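Local coordinates for hypothetical protein (Geobacillus stearothermophilus, PDB 1U84) that is of unknown function but folds as a small, single-chain bundle of four helices belonging to the DUF1871 family, at residues A[14-19]-A[76-81]; A[35-40]-A[52-57]. All coordinates share one frame; numbering follows the deposited sequence.

Contact 1: A[14-19]-A[76-81]; sequences LEWIGA and RRLLEL
W16 reaches from helix 8-20 to helix 68-85 and lays one face of its indole against L81. The methyl CD2 of L81 sits over the six-membered ring, 3.7 Å from its centroid and 12° off the normal, a CH-pi contact. L81 CB meets the rim of the same ring, 3.4 Å from W16 CZ3. The carbonyl of R77 comes to the ring edge in its plane, its O 3.4 Å from W16 CZ3, where the slightly positive ring hydrogens suit an oxygen. Deeper in, the branched end of L78 packs at about a right angle on I17, with L78 CD2 3.8 Å from I17 CG1; the same methyl lies 4.1 Å from W16 CB.

Anti to the backbone N, CG of L81 is set beside the ring (chi1 178°), and a chi2 of 55° then puts CD2 over its face. The two segments run nearly antiparallel, their axes 10.7 Å apart, a spacing that large side chains such as tryptophan and leucine can bridge. Beyond them, L81 also packs on L9, L12 and L13, L78 touches L13, and I17 reaches A34 of helix 31-41 and Y58 of helix 47-62. An alanine in place of L78 would probably open a gap beside I17 CG1 and leave the CB of W16 without its methyl neighbour.

Between these segments, cohesion therefore rests on dispersion and CH-pi contact, with an exposed tryptophan flanking a buried aliphatic pair.

Contact 2: A[35-40]-A[52-57]; sequences ASVLQA and ARIQSI
V37 has CG1 anti to its backbone N (chi1 172°) and CG2 beside that N, which sets CG1 against I54 while CG2 reaches the end methyl of I57 and stays near I54 CG1. In I57 the first torsion places CG1 beside the backbone N, on the branch that carries CD1 to S36 and V37. These side chains meet in an antiparallel helix-helix packing of an all-helical bundle, helices 31-41 and 47-62 being consecutive and their segments lying at 158° with axes 9.8 Å apart.

V37 CG1 lies 3.8 Å from I54 CG1, and I57 CD1 lies 3.7 Å from S36 CB. The backbones come closest at V37 and I54; S36 and A40, being small, let I57 and R53 approach from the facing helix, A40 CB meeting R53 CB at 4.0 Å. On the buried side V37 continues onto Y58, and I54 onto W20 and L74.

R53 lies at the exposed border, its chain bent at chi2 and chi3. A water in the plane of its guanidinium bridges the helices: it accepts from R53 NH1 at 3.2 Å and donates to S36 O at 2.7 Å.

How the contacts relate
V37 is where the two contacts join: its CG1 lies 3.7 Å from I17 CD1 and equally 3.7 Å from L78 CD1, so a valine methyl from contact 2 meets both members of the buried aliphatic pair of contact 1. L14 adds a second junction, its CD2 4.0 Å from L38 CB. The contact centres are 11 Å apart, on opposite sides of the chain's centre, and contact 2 is nested in the sequence between the segments of contact 1. Together they involve all four helices. No active site is known; a bound 1,2-ethanediol, probably from the crystallisation liquor, lies about 4 Å from the W16 side chain.

Contact 1: A[14-19]-A[76-81]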
loop_
_atom_site.group_PDB
_atom_site.type_symbol
_atom_site.label_atom_id
_atom_site.label_comp_id
_atom_site.label_asym_id
_atom_site.label_seq_id
_atom_site.Cartn_x
_atom_site.Cartn_y
_atom_site.Cartn_z
ATOM N N LEU A 14 -7.177 1.044 3.148
ATOM C CA LEU A 14 -6.727 2.439 3.143
ATOM C C LEU A 14 -6.129 2.858 4.488
ATOM O O LEU A 14 -5.107 3.570 4.525
ATOM C CB LEU A 14 -7.825 3.420 2.717
ATOM C CG LEU A 14 -8.250 3.347 1.235
ATOM C CD1 LEU A 14 -9.559 4.096 1.021
ATOM C CD2 LEU A 14 -7.158 3.832 0.256
ATOM N N GLU A 15 -6.775 2.471 5.577
ATOM C CA GLU A 15 -6.220 2.736 6.921
ATOM C C GLU A 15 -4.834 2.161 7.113
ATOM O O GLU A 15 -3.912 2.860 7.561
ATOM C CB GLU A 15 -7.161 2.242 8.012
ATOM C CG GLU A 15 -8.361 3.131 8.229
ATOM C CD GLU A 15 -9.372 2.485 9.177
ATOM O OE1 GLU A 15 -9.866 1.369 8.864
ATOM O OE2 GLU A 15 -9.677 3.099 10.228
ATOM N N TRP A 16 -4.666 0.897 6.738
ATOM C CA TRP A 16 -3.361 0.241 6.834
ATOM C C TRP A 16 -2.298 0.937 5.995
ATOM O O TRP A 16 -1.152 1.076 6.422
ATOM C CB TRP A 16 -3.482 -1.216 6.396
ATOM C CG TRP A 16 -4.188 -2.100 7.378
ATOM C CD1 TRP A 16 -4.956 -1.718 8.445
ATOM C CD2 TRP A 16 -4.278 -3.522 7.308
ATOM N NE1 TRP A 16 -5.450 -2.822 9.093
ATOM C CE2 TRP A 16 -5.068 -3.945 8.398
ATOM C CE3 TRP A 16 -3.732 -4.488 6.455
ATOM C CZ2 TRP A 16 -5.339 -5.298 8.639
ATOM C CZ3 TRP A 16 -4.021 -5.834 6.691
ATOM C CH2 TRP A 16 -4.802 -6.224 7.787
ATOM N N ILE A 17 -2.667 1.385 4.783
ATOM C CA ILE A 17 -1.685 1.994 3.909
ATOM C C ILE A 17 -1.266 3.330 4.502
ATOM O O ILE A 17 -0.072 3.609 4.598
ATOM C CB ILE A 17 -2.184 2.160 2.461
ATOM C CG1 ILE A 17 -2.469 0.803 1.864
ATOM C CG2 ILE A 17 -1.120 2.904 1.653
ATOM C CD1 ILE A 17 -3.558 0.828 0.730
ATOM N N GLY A 18 -2.246 4.115 4.949
ATOM C CA GLY A 18 -1.914 5.425 5.568
ATOM C C GLY A 18 -1.032 5.205 6.786
ATOM O O GLY A 18 0.010 5.893 6.989
ATOM N N ALA A 19 -1.435 4.223 7.594
ATOM C CA ALA A 19 -0.722 3.928 8.847
ATOM C C ALA A 19 0.716 3.473 8.665
ATOM O O ALA A 19 1.561 3.668 9.574
ATOM C CB ALA A 19 -1.497 2.936 9.692
ATOM N N ARG A 76 2.596 -7.808 1.316
ATOM C CA ARG A 76 2.143 -9.077 1.908
ATOM C C ARG A 76 0.990 -8.885 2.880
ATOM O O ARG A 76 0.020 -9.632 2.847
ATOM C CB ARG A 76 3.310 -9.819 2.586
ATOM C CG ARG A 76 4.232 -10.402 1.547
ATOM C CD ARG A 76 5.462 -11.124 2.099
ATOM N NE ARG A 76 6.106 -11.867 1.010
ATOM C CZ ARG A 76 7.372 -12.299 1.013
ATOM N NH1 ARG A 76 8.200 -12.041 2.037
ATOM N NH2 ARG A 76 7.823 -12.992 -0.034
ATOM N N ARG A 77 1.082 -7.849 3.705
ATOM C CA ARG A 77 0.025 -7.585 4.693
ATOM C C ARG A 77 -1.304 -7.244 4.011
ATOM O O ARG A 77 -2.383 -7.744 4.390
ATOM C CB ARG A 77 0.420 -6.485 5.671
ATOM C CG ARG A 77 1.675 -6.741 6.538
ATOM C CD ARG A 77 1.713 -8.145 7.176
ATOM N NE ARG A 77 3.002 -8.455 7.813
ATOM C CZ ARG A 77 4.161 -8.628 7.169
ATOM N NH1 ARG A 77 4.236 -8.507 5.860
ATOM N NH2 ARG A 77 5.264 -8.918 7.853
ATOM N N LEU A 78 -1.224 -6.435 2.953
ATOM C CA LEU A 78 -2.428 -6.019 2.253
ATOM C C LEU A 78 -3.091 -7.190 1.539
ATOM O O LEU A 78 -4.293 -7.324 1.560
ATOM C CB LEU A 78 -2.125 -4.918 1.225
ATOM C CG LEU A 78 -1.583 -3.595 1.794
ATOM C CD1 LEU A 78 -1.265 -2.652 0.631
ATOM C CD2 LEU A 78 -2.570 -2.897 2.768
ATOM N N LEU A 79 -2.279 -8.018 0.901
ATOM C CA LEU A 79 -2.833 -9.166 0.192
ATOM C C LEU A 79 -3.361 -10.212 1.170
ATOM O O LEU A 79 -4.351 -10.895 0.856
ATOM C CB LEU A 79 -1.783 -9.785 -0.742
ATOM C CG LEU A 79 -1.492 -8.929 -1.983
ATOM C CD1 LEU A 79 -0.274 -9.415 -2.787
ATOM C CD2 LEU A 79 -2.708 -8.822 -2.892
ATOM N N GLU A 80 -2.737 -10.318 2.353
ATOM C CA GLU A 80 -3.281 -11.201 3.419
ATOM C C GLU A 80 -4.690 -10.792 3.808
ATOM O O GLU A 80 -5.599 -11.646 3.899
ATOM C CB GLU A 80 -2.409 -11.189 4.665
ATOM C CG GLU A 80 -1.170 -12.001 4.498
ATOM C CD GLU A 80 -0.194 -11.760 5.612
ATOM O OE1 GLU A 80 -0.603 -11.167 6.656
ATOM O OE2 GLU A 80 0.977 -12.164 5.437
ATOM N N LEU A 81 -4.902 -9.488 3.975
ATOM C CA LEU A 81 -6.254 -8.992 4.258
ATOM C C LEU A 81 -7.228 -9.212 3.104
ATOM O O LEU A 81 -8.346 -9.659 3.317
ATOM C CB LEU A 81 -6.229 -7.523 4.661
ATOM C CG LEU A 81 -7.610 -6.909 4.930
ATOM C CD1 LEU A 81 -8.403 -7.690 5.966
ATOM C CD2 LEU A 81 -7.469 -5.455 5.319
#

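Contact 2: A[35-40]-A[52-57]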
loop_
_atom_site.group_PDB
_atom_site.type_symbol
_atom_site.label_atom_id
_atom_site.label_comp_id
_atom_site.label_asym_id
_atom_site.label_seq_id
_atom_site.Cartn_x
_atom_site.Cartn_y
_atom_site.Cartn_z
ATOM N N ALA A 35 -4.838 5.721 -2.110
ATOM C CA ALA A 35 -5.808 5.399 -3.171
ATOM C C ALA A 35 -5.132 4.634 -4.322
ATOM O O ALA A 35 -5.726 3.687 -4.879
ATOM C CB ALA A 35 -6.444 6.687 -3.697
ATOM N N SER A 36 -3.910 5.063 -4.670
ATOM C CA SER A 36 -3.176 4.455 -5.764
ATOM C C SER A 36 -2.785 3.031 -5.418
ATOM O O SER A 36 -2.892 2.124 -6.257
ATOM C CB SER A 36 -1.942 5.297 -6.116
ATOM O OG SER A 36 -2.344 6.536 -6.680
ATOM N N VAL A 37 -2.401 2.823 -4.163
ATOM C CA VAL A 37 -1.987 1.473 -3.749
ATOM C C VAL A 37 -3.244 0.593 -3.725
ATOM O O VAL A 37 -3.192 -0.557 -4.166
ATOM C CB VAL A 37 -1.295 1.509 -2.376
ATOM C CG1 VAL A 37 -1.058 0.074 -1.875
ATOM C CG2 VAL A 37 0.023 2.234 -2.502
ATOM N N LEU A 38 -4.369 1.153 -3.278
ATOM C CA LEU A 38 -5.630 0.388 -3.263
ATOM C C LEU A 38 -5.956 -0.095 -4.678
ATOM O O LEU A 38 -6.321 -1.261 -4.868
ATOM C CB LEU A 38 -6.796 1.194 -2.688
ATOM C CG LEU A 38 -8.102 0.389 -2.646
ATOM C CD1 LEU A 38 -7.981 -0.779 -1.661
ATOM C CD2 LEU A 38 -9.195 1.342 -2.234
ATOM N N GLN A 39 -5.848 0.788 -5.676
ATOM C CA GLN A 39 -6.072 0.361 -7.055
ATOM C C GLN A 39 -5.175 -0.834 -7.433
ATOM O O GLN A 39 -5.652 -1.845 -7.975
ATOM C CB GLN A 39 -5.785 1.548 -7.962
ATOM C CG GLN A 39 -5.963 1.269 -9.403
ATOM C CD GLN A 39 -7.402 1.020 -9.735
ATOM O OE1 GLN A 39 -8.325 1.570 -9.097
ATOM N NE2 GLN A 39 -7.621 0.205 -10.740
ATOM N N ALA A 40 -3.903 -0.736 -7.087
ATOM C CA ALA A 40 -2.898 -1.771 -7.456
ATOM C C ALA A 40 -3.265 -3.094 -6.757
ATOM O O ALA A 40 -2.974 -4.164 -7.278
ATOM C CB ALA A 40 -1.524 -1.339 -7.006
ATOM N N ALA A 52 6.350 -3.711 -6.005
ATOM C CA ALA A 52 6.972 -2.843 -6.999
ATOM C C ALA A 52 6.073 -1.634 -7.320
ATOM O O ALA A 52 6.572 -0.524 -7.465
ATOM C CB ALA A 52 7.316 -3.622 -8.241
ATOM N N ARG A 53 4.748 -1.843 -7.352
ATOM C CA ARG A 53 3.830 -0.709 -7.541
ATOM C C ARG A 53 3.918 0.283 -6.366
ATOM O O ARG A 53 3.999 1.502 -6.574
ATOM C CB ARG A 53 2.370 -1.144 -7.762
ATOM C CG ARG A 53 2.083 -1.821 -9.118
ATOM C CD ARG A 53 2.153 -0.828 -10.321
ATOM N NE ARG A 53 1.220 0.282 -10.138
ATOM C CZ ARG A 53 1.579 1.561 -10.045
ATOM N NH1 ARG A 53 0.665 2.496 -9.854
ATOM N NH2 ARG A 53 2.858 1.916 -10.161
ATOM N N ILE A 54 3.889 -0.253 -5.146
ATOM C CA ILE A 54 4.037 0.558 -3.927
ATOM C C ILE A 54 5.306 1.389 -4.009
ATOM O O ILE A 54 5.292 2.617 -3.767
ATOM C CB ILE A 54 4.007 -0.300 -2.628
ATOM C CG1 ILE A 54 2.603 -0.899 -2.448
ATOM C CG2 ILE A 54 4.391 0.560 -1.410
ATOM C CD1 ILE A 54 2.508 -1.989 -1.360
ATOM N N GLN A 55 6.414 0.740 -4.382
ATOM C CA GLN A 55 7.682 1.448 -4.435
ATOM C C GLN A 55 7.590 2.610 -5.432
ATOM O O GLN A 55 7.978 3.738 -5.102
ATOM C CB GLN A 55 8.814 0.481 -4.815
ATOM C CG GLN A 55 10.204 1.114 -4.695
ATOM C CD GLN A 55 11.281 0.135 -5.069
ATOM O OE1 GLN A 55 11.235 -0.458 -6.137
ATOM N NE2 GLN A 55 12.236 -0.064 -4.166
ATOM N N SER A 56 7.047 2.361 -6.619
ATOM C CA SER A 56 6.945 3.408 -7.657
ATOM C C SER A 56 6.056 4.573 -7.245
ATOM O O SER A 56 6.398 5.762 -7.466
ATOM C CB SER A 56 6.472 2.803 -8.985
ATOM O OG SER A 56 7.371 1.783 -9.405
ATOM N N ILE A 57 4.907 4.231 -6.654
ATOM C CA ILE A 57 3.933 5.220 -6.162
ATOM C C ILE A 57 4.615 6.176 -5.171
ATOM O O ILE A 57 4.481 7.414 -5.260
ATOM C CB ILE A 57 2.682 4.509 -5.519
ATOM C CG1 ILE A 57 1.820 3.865 -6.619
ATOM C CG2 ILE A 57 1.887 5.524 -4.684
ATOM C CD1 ILE A 57 0.844 2.829 -6.128
HETATM O O HOH W 1 -2.350 2.481 -8.836
#